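Local structure of beta-methylmalyl-CoA dehydratase (Chloroflexus aurantiacus, 4E3E) at residues N6-Q18 against V148-V161. The protein catalyses the reversible dehydration of beta-methylmalyl-CoA to mesaconyl-CoA in the glyoxylate assimilation cycle. Numbering follows the deposited sequence.
Sequences NPGNFFEDFRLGQ and VRKRDPNAPAPETV
Arg151 meets Asp13 end-on, its NH1 and NH2 each reaching one carboxylate oxygen in a two-bonded salt bridge. Arg151 NH1 to Asp13 OD2 and Arg151 NH2 to Asp13 OD1 both measure 3.0 Å and use syn lone pairs, and the two flat groups lie only 18° apart, an alignment suited to the flat, two-pronged guanidinium of an arginine. OD2 of Asp13 also accepts the backbone N of Phe10 on its anti side, and this second donor helps hold the carboxylate's rotation. On its way there Arg151 lays CB over one face of the Phe10 ring, 3.9 Å from the centroid, a CH-pi contact, while its guanidinium stands steeply to that ring, 78° between planes.

Glu12 aims its carboxylate at the backbone of Arg151 and Asp152, where two oxygens side by side can accept two successive amides. Its chi1 of 64° sets CG between the backbone N and carbonyl carbon, and a bend at chi2 carries the oxygens there: Glu12 OE1 takes Arg151 N at 3.1 Å and Glu12 OE2 takes Asp152 N at 2.8 Å, both on syn lone pairs. OE2 also lies over the Arg151 guanidinium face, a long, purely electrostatic pairing. The short 3-10 segment 11-13 docks where strand 138-149 of the antiparallel hotdog-family sheet gives way to loop, and Phe11 N donates a hydrogen bond to Arg149 O at 2.9 Å.

Phe11 sets its ring against Pro158, two compact apolar rings, Phe11 CE2 meeting Pro158 CD at 3.5 Å; Leu114 of strand 104-116 adds to this apolar setting. Farther along, Leu16 CD2 touches Val161 CG2 at 3.7 Å.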
loop_
_atom_site.group_PDB
_atom_site.type_symbol
_atom_site.label_atom_id
_atom_site.label_comp_id
_atom_site.label_asym_id
_atom_site.label_seq_id
_atom_site.Cartn_x
_atom_site.Cartn_y
_atom_site.Cartn_z
ATOM N N ASN A 6 -4.190 9.228 -26.600
ATOM C CA ASN A 6 -4.899 10.428 -26.162
ATOM C C ASN A 6 -3.874 11.489 -25.795
ATOM O O ASN A 6 -3.259 11.398 -24.725
ATOM C CB ASN A 6 -5.811 10.091 -24.972
ATOM C CG ASN A 6 -6.544 11.306 -24.406
ATOM O OD1 ASN A 6 -6.378 12.444 -24.870
ATOM N ND2 ASN A 6 -7.369 11.062 -23.384
ATOM N N PRO A 7 -3.683 12.500 -26.672
ATOM C CA PRO A 7 -2.651 13.511 -26.407
ATOM C C PRO A 7 -3.072 14.504 -25.322
ATOM O O PRO A 7 -2.280 15.359 -24.934
ATOM C CB PRO A 7 -2.501 14.218 -27.761
ATOM C CG PRO A 7 -3.833 14.075 -28.410
ATOM C CD PRO A 7 -4.393 12.754 -27.944
ATOM N N GLY A 8 -4.308 14.376 -24.837
ATOM C CA GLY A 8 -4.880 15.344 -23.908
ATOM C C GLY A 8 -5.286 16.589 -24.679
ATOM O O GLY A 8 -5.191 16.638 -25.910
ATOM N N ASN A 9 -5.758 17.600 -23.973
ATOM C CA ASN A 9 -6.059 18.857 -24.630
ATOM C C ASN A 9 -4.926 19.833 -24.418
ATOM O O ASN A 9 -4.330 19.857 -23.343
ATOM C CB ASN A 9 -7.340 19.451 -24.066
ATOM C CG ASN A 9 -8.566 18.675 -24.484
ATOM O OD1 ASN A 9 -8.915 18.645 -25.663
ATOM N ND2 ASN A 9 -9.223 18.041 -23.521
ATOM N N PHE A 10 -4.624 20.624 -25.444
ATOM C CA PHE A 10 -3.749 21.784 -25.287
ATOM C C PHE A 10 -4.645 23.015 -25.209
ATOM O O PHE A 10 -5.853 22.900 -25.433
ATOM C CB PHE A 10 -2.756 21.878 -26.453
ATOM C CG PHE A 10 -1.652 20.864 -26.378
ATOM C CD1 PHE A 10 -1.855 19.553 -26.820
ATOM C CD2 PHE A 10 -0.410 21.211 -25.858
ATOM C CE1 PHE A 10 -0.838 18.613 -26.743
ATOM C CE2 PHE A 10 0.610 20.274 -25.780
ATOM C CZ PHE A 10 0.397 18.975 -26.220
ATOM N N PHE A 11 -4.077 24.182 -24.889
ATOM C CA PHE A 11 -4.914 25.358 -24.615
ATOM C C PHE A 11 -5.912 25.682 -25.728
ATOM O O PHE A 11 -7.099 25.896 -25.451
ATOM C CB PHE A 11 -4.088 26.601 -24.249
ATOM C CG PHE A 11 -4.929 27.833 -24.005
ATOM C CD1 PHE A 11 -5.734 27.932 -22.866
ATOM C CD2 PHE A 11 -4.939 28.881 -24.923
ATOM C CE1 PHE A 11 -6.516 29.056 -22.639
ATOM C CE2 PHE A 11 -5.719 30.006 -24.702
ATOM C CZ PHE A 11 -6.508 30.094 -23.558
ATOM N N GLU A 12 -5.432 25.696 -26.975
ATOM C CA GLU A 12 -6.262 26.058 -28.132
ATOM C C GLU A 12 -7.368 25.035 -28.420
ATOM O O GLU A 12 -8.299 25.307 -29.185
ATOM C CB GLU A 12 -5.399 26.314 -29.383
ATOM C CG GLU A 12 -4.630 25.106 -29.917
ATOM C CD GLU A 12 -3.207 25.005 -29.380
ATOM O OE1 GLU A 12 -3.020 24.989 -28.140
ATOM O OE2 GLU A 12 -2.272 24.924 -30.207
ATOM N N ASP A 13 -7.260 23.868 -27.793
ATOM C CA ASP A 13 -8.231 22.796 -27.978
ATOM C C ASP A 13 -9.517 23.007 -27.190
ATOM O O ASP A 13 -10.541 22.404 -27.510
ATOM C CB ASP A 13 -7.614 21.440 -27.628
ATOM C CG ASP A 13 -6.424 21.097 -28.505
ATOM O OD1 ASP A 13 -6.410 21.490 -29.695
ATOM O OD2 ASP A 13 -5.497 20.432 -28.005
ATOM N N PHE A 14 -9.462 23.856 -26.166
ATOM C CA PHE A 14 -10.611 24.081 -25.296
ATOM C C PHE A 14 -11.637 25.029 -25.903
ATOM O O PHE A 14 -11.284 25.989 -26.586
ATOM C CB PHE A 14 -10.161 24.595 -23.925
ATOM C CG PHE A 14 -9.432 23.568 -23.099
ATOM C CD1 PHE A 14 -10.118 22.480 -22.539
ATOM C CD2 PHE A 14 -8.060 23.689 -22.867
ATOM C CE1 PHE A 14 -9.441 21.531 -21.774
ATOM C CE2 PHE A 14 -7.383 22.747 -22.104
ATOM C CZ PHE A 14 -8.071 21.668 -21.553
ATOM N N ARG A 15 -12.911 24.739 -25.658
ATOM C CA ARG A 15 -13.996 25.606 -26.094
ATOM C C ARG A 15 -14.847 26.027 -24.907
ATOM O O ARG A 15 -15.277 25.181 -24.114
ATOM C CB ARG A 15 -14.868 24.914 -27.144
ATOM C CG ARG A 15 -14.186 24.691 -28.485
ATOM C CD ARG A 15 -13.786 26.006 -29.141
ATOM N NE ARG A 15 -13.089 25.797 -30.407
ATOM C CZ ARG A 15 -11.788 25.535 -30.526
ATOM N NH1 ARG A 15 -11.013 25.446 -29.452
ATOM N NH2 ARG A 15 -11.260 25.363 -31.732
ATOM N N LEU A 16 -15.087 27.334 -24.787
ATOM C CA LEU A 16 -15.955 27.855 -23.741
ATOM C C LEU A 16 -17.293 27.123 -23.753
ATOM O O LEU A 16 -17.930 26.997 -24.792
ATOM C CB LEU A 16 -16.190 29.362 -23.909
ATOM C CG LEU A 16 -17.051 29.985 -22.802
ATOM C CD1 LEU A 16 -16.315 29.923 -21.467
ATOM C CD2 LEU A 16 -17.460 31.411 -23.139
ATOM N N GLY A 17 -17.704 26.637 -22.593
ATOM C CA GLY A 17 -18.976 25.940 -22.472
ATOM C C GLY A 17 -18.950 24.450 -22.785
ATOM O O GLY A 17 -19.968 23.773 -22.623
ATOM N N GLN A 18 -17.817 23.917 -23.241
ATOM C CA GLN A 18 -17.767 22.466 -23.527
ATOM C C GLN A 18 -17.796 21.634 -22.241
ATOM O O GLN A 18 -17.172 22.000 -21.235
ATOM C CB GLN A 18 -16.561 22.079 -24.402
ATOM C CG GLN A 18 -15.261 21.865 -23.640
ATOM C CD GLN A 18 -14.124 21.374 -24.518
ATOM O OE1 GLN A 18 -13.124 22.069 -24.695
ATOM N NE2 GLN A 18 -14.267 20.168 -25.066
ATOM N N VAL A 148 -2.140 26.104 -19.152
ATOM C CA VAL A 148 -1.928 25.007 -20.104
ATOM C C VAL A 148 -1.105 25.450 -21.311
ATOM O O VAL A 148 -1.299 26.555 -21.842
ATOM C CB VAL A 148 -3.269 24.406 -20.589
ATOM C CG1 VAL A 148 -3.043 23.175 -21.466
ATOM C CG2 VAL A 148 -4.144 24.051 -19.401
ATOM N N ARG A 149 -0.195 24.578 -21.740
ATOM C CA ARG A 149 0.592 24.804 -22.942
ATOM C C ARG A 149 -0.280 24.908 -24.185
ATOM O O ARG A 149 -1.277 24.191 -24.334
ATOM C CB ARG A 149 1.567 23.653 -23.172
ATOM C CG ARG A 149 2.711 23.560 -22.191
ATOM C CD ARG A 149 3.639 22.429 -22.601
ATOM N NE ARG A 149 4.595 22.125 -21.543
ATOM C CZ ARG A 149 4.416 21.200 -20.603
ATOM N NH1 ARG A 149 3.318 20.449 -20.574
ATOM N NH2 ARG A 149 5.348 21.017 -19.686
ATOM N N LYS A 150 0.113 25.807 -25.078
ATOM C CA LYS A 150 -0.393 25.785 -26.433
ATOM C C LYS A 150 0.485 24.818 -27.209
ATOM O O LYS A 150 1.705 24.808 -27.035
ATOM C CB LYS A 150 -0.330 27.174 -27.058
ATOM C CG LYS A 150 -1.441 28.104 -26.609
ATOM C CD LYS A 150 -1.318 29.487 -27.233
ATOM C CE LYS A 150 -1.685 29.490 -28.712
ATOM N NZ LYS A 150 -1.683 30.868 -29.280
ATOM N N ARG A 151 -0.131 23.990 -28.044
ATOM C CA ARG A 151 0.630 23.123 -28.939
ATOM C C ARG A 151 1.278 23.977 -30.025
ATOM O O ARG A 151 2.477 23.859 -30.284
ATOM C CB ARG A 151 -0.272 22.048 -29.537
ATOM C CG ARG A 151 0.416 21.099 -30.511
ATOM C CD ARG A 151 -0.593 20.164 -31.156
ATOM N NE ARG A 151 -1.772 20.910 -31.590
ATOM C CZ ARG A 151 -2.939 20.933 -30.950
ATOM N NH1 ARG A 151 -3.121 20.223 -29.839
ATOM N NH2 ARG A 151 -3.933 21.668 -31.432
ATOM N N ASP A 152 0.482 24.851 -30.634
ATOM C CA ASP A 152 0.968 25.755 -31.665
ATOM C C ASP A 152 0.932 27.206 -31.171
ATOM O O ASP A 152 -0.147 27.786 -31.061
ATOM C CB ASP A 152 0.121 25.594 -32.935
ATOM C CG ASP A 152 0.461 26.621 -34.021
ATOM O OD1 ASP A 152 1.624 27.085 -34.093
ATOM O OD2 ASP A 152 -0.457 26.954 -34.810
ATOM N N PRO A 153 2.114 27.801 -30.892
ATOM C CA PRO A 153 2.170 29.201 -30.445
ATOM C C PRO A 153 1.360 30.158 -31.333
ATOM O O PRO A 153 0.830 31.153 -30.833
ATOM C CB PRO A 153 3.663 29.534 -30.524
ATOM C CG PRO A 153 4.344 28.223 -30.318
ATOM C CD PRO A 153 3.462 27.203 -30.987
ATOM N N ASN A 154 1.247 29.843 -32.623
ATOM C CA ASN A 154 0.547 30.710 -33.581
ATOM C C ASN A 154 -0.975 30.578 -33.631
ATOM O O ASN A 154 -1.642 31.429 -34.217
ATOM C CB ASN A 154 1.117 30.539 -34.993
ATOM C CG ASN A 154 2.544 31.028 -35.107
ATOM O OD1 ASN A 154 3.438 30.258 -35.453
ATOM N ND2 ASN A 154 2.772 32.301 -34.790
ATOM N N ALA A 155 -1.527 29.526 -33.030
ATOM C CA ALA A 155 -2.979 29.332 -33.024
ATOM C C ALA A 155 -3.679 30.587 -32.492
ATOM O O ALA A 155 -3.185 31.212 -31.549
ATOM C CB ALA A 155 -3.353 28.114 -32.193
ATOM N N PRO A 156 -4.817 30.974 -33.106
ATOM C CA PRO A 156 -5.536 32.167 -32.644
ATOM C C PRO A 156 -5.983 32.057 -31.180
ATOM O O PRO A 156 -6.338 30.969 -30.713
ATOM C CB PRO A 156 -6.753 32.238 -33.580
ATOM C CG PRO A 156 -6.890 30.865 -34.154
ATOM C CD PRO A 156 -5.485 30.350 -34.263
ATOM N N ALA A 157 -5.936 33.180 -30.467
ATOM C CA ALA A 157 -6.403 33.255 -29.088
ATOM C C ALA A 157 -7.928 33.132 -29.059
ATOM O O ALA A 157 -8.601 33.642 -29.959
ATOM C CB ALA A 157 -5.967 34.571 -28.467
ATOM N N PRO A 158 -8.482 32.441 -28.040
ATOM C CA PRO A 158 -9.930 32.499 -27.855
ATOM C C PRO A 158 -10.302 33.860 -27.276
ATOM O O PRO A 158 -9.430 34.573 -26.766
ATOM C CB PRO A 158 -10.199 31.404 -26.820
ATOM C CG PRO A 158 -8.940 31.339 -26.022
ATOM C CD PRO A 158 -7.821 31.650 -26.985
ATOM N N GLU A 159 -11.576 34.225 -27.364
ATOM C CA GLU A 159 -12.045 35.411 -26.674
ATOM C C GLU A 159 -11.859 35.180 -25.179
ATOM O O GLU A 159 -12.175 34.102 -24.676
ATOM C CB GLU A 159 -13.511 35.668 -26.985
ATOM C CG GLU A 159 -13.982 37.036 -26.523
ATOM C CD GLU A 159 -15.478 37.205 -26.641
ATOM O OE1 GLU A 159 -16.050 36.759 -27.660
ATOM O OE2 GLU A 159 -16.077 37.791 -25.712
ATOM N N THR A 160 -11.327 36.177 -24.480
ATOM C CA THR A 160 -11.132 36.070 -23.039
ATOM C C THR A 160 -12.471 36.055 -22.307
ATOM O O THR A 160 -13.269 36.976 -22.455
ATOM C CB THR A 160 -10.263 37.221 -22.508
ATOM O OG1 THR A 160 -8.950 37.113 -23.064
ATOM C CG2 THR A 160 -10.173 37.183 -20.978
ATOM N N VAL A 161 -12.716 34.992 -21.543
ATOM C CA VAL A 161 -13.849 34.934 -20.625
ATOM C C VAL A 161 -13.339 34.416 -19.289
ATOM O O VAL A 161 -12.853 33.290 -19.196
ATOM C CB VAL A 161 -14.992 34.024 -21.135
ATOM C CG1 VAL A 161 -16.085 33.882 -20.073
ATOM C CG2 VAL A 161 -15.572 34.566 -22.434
#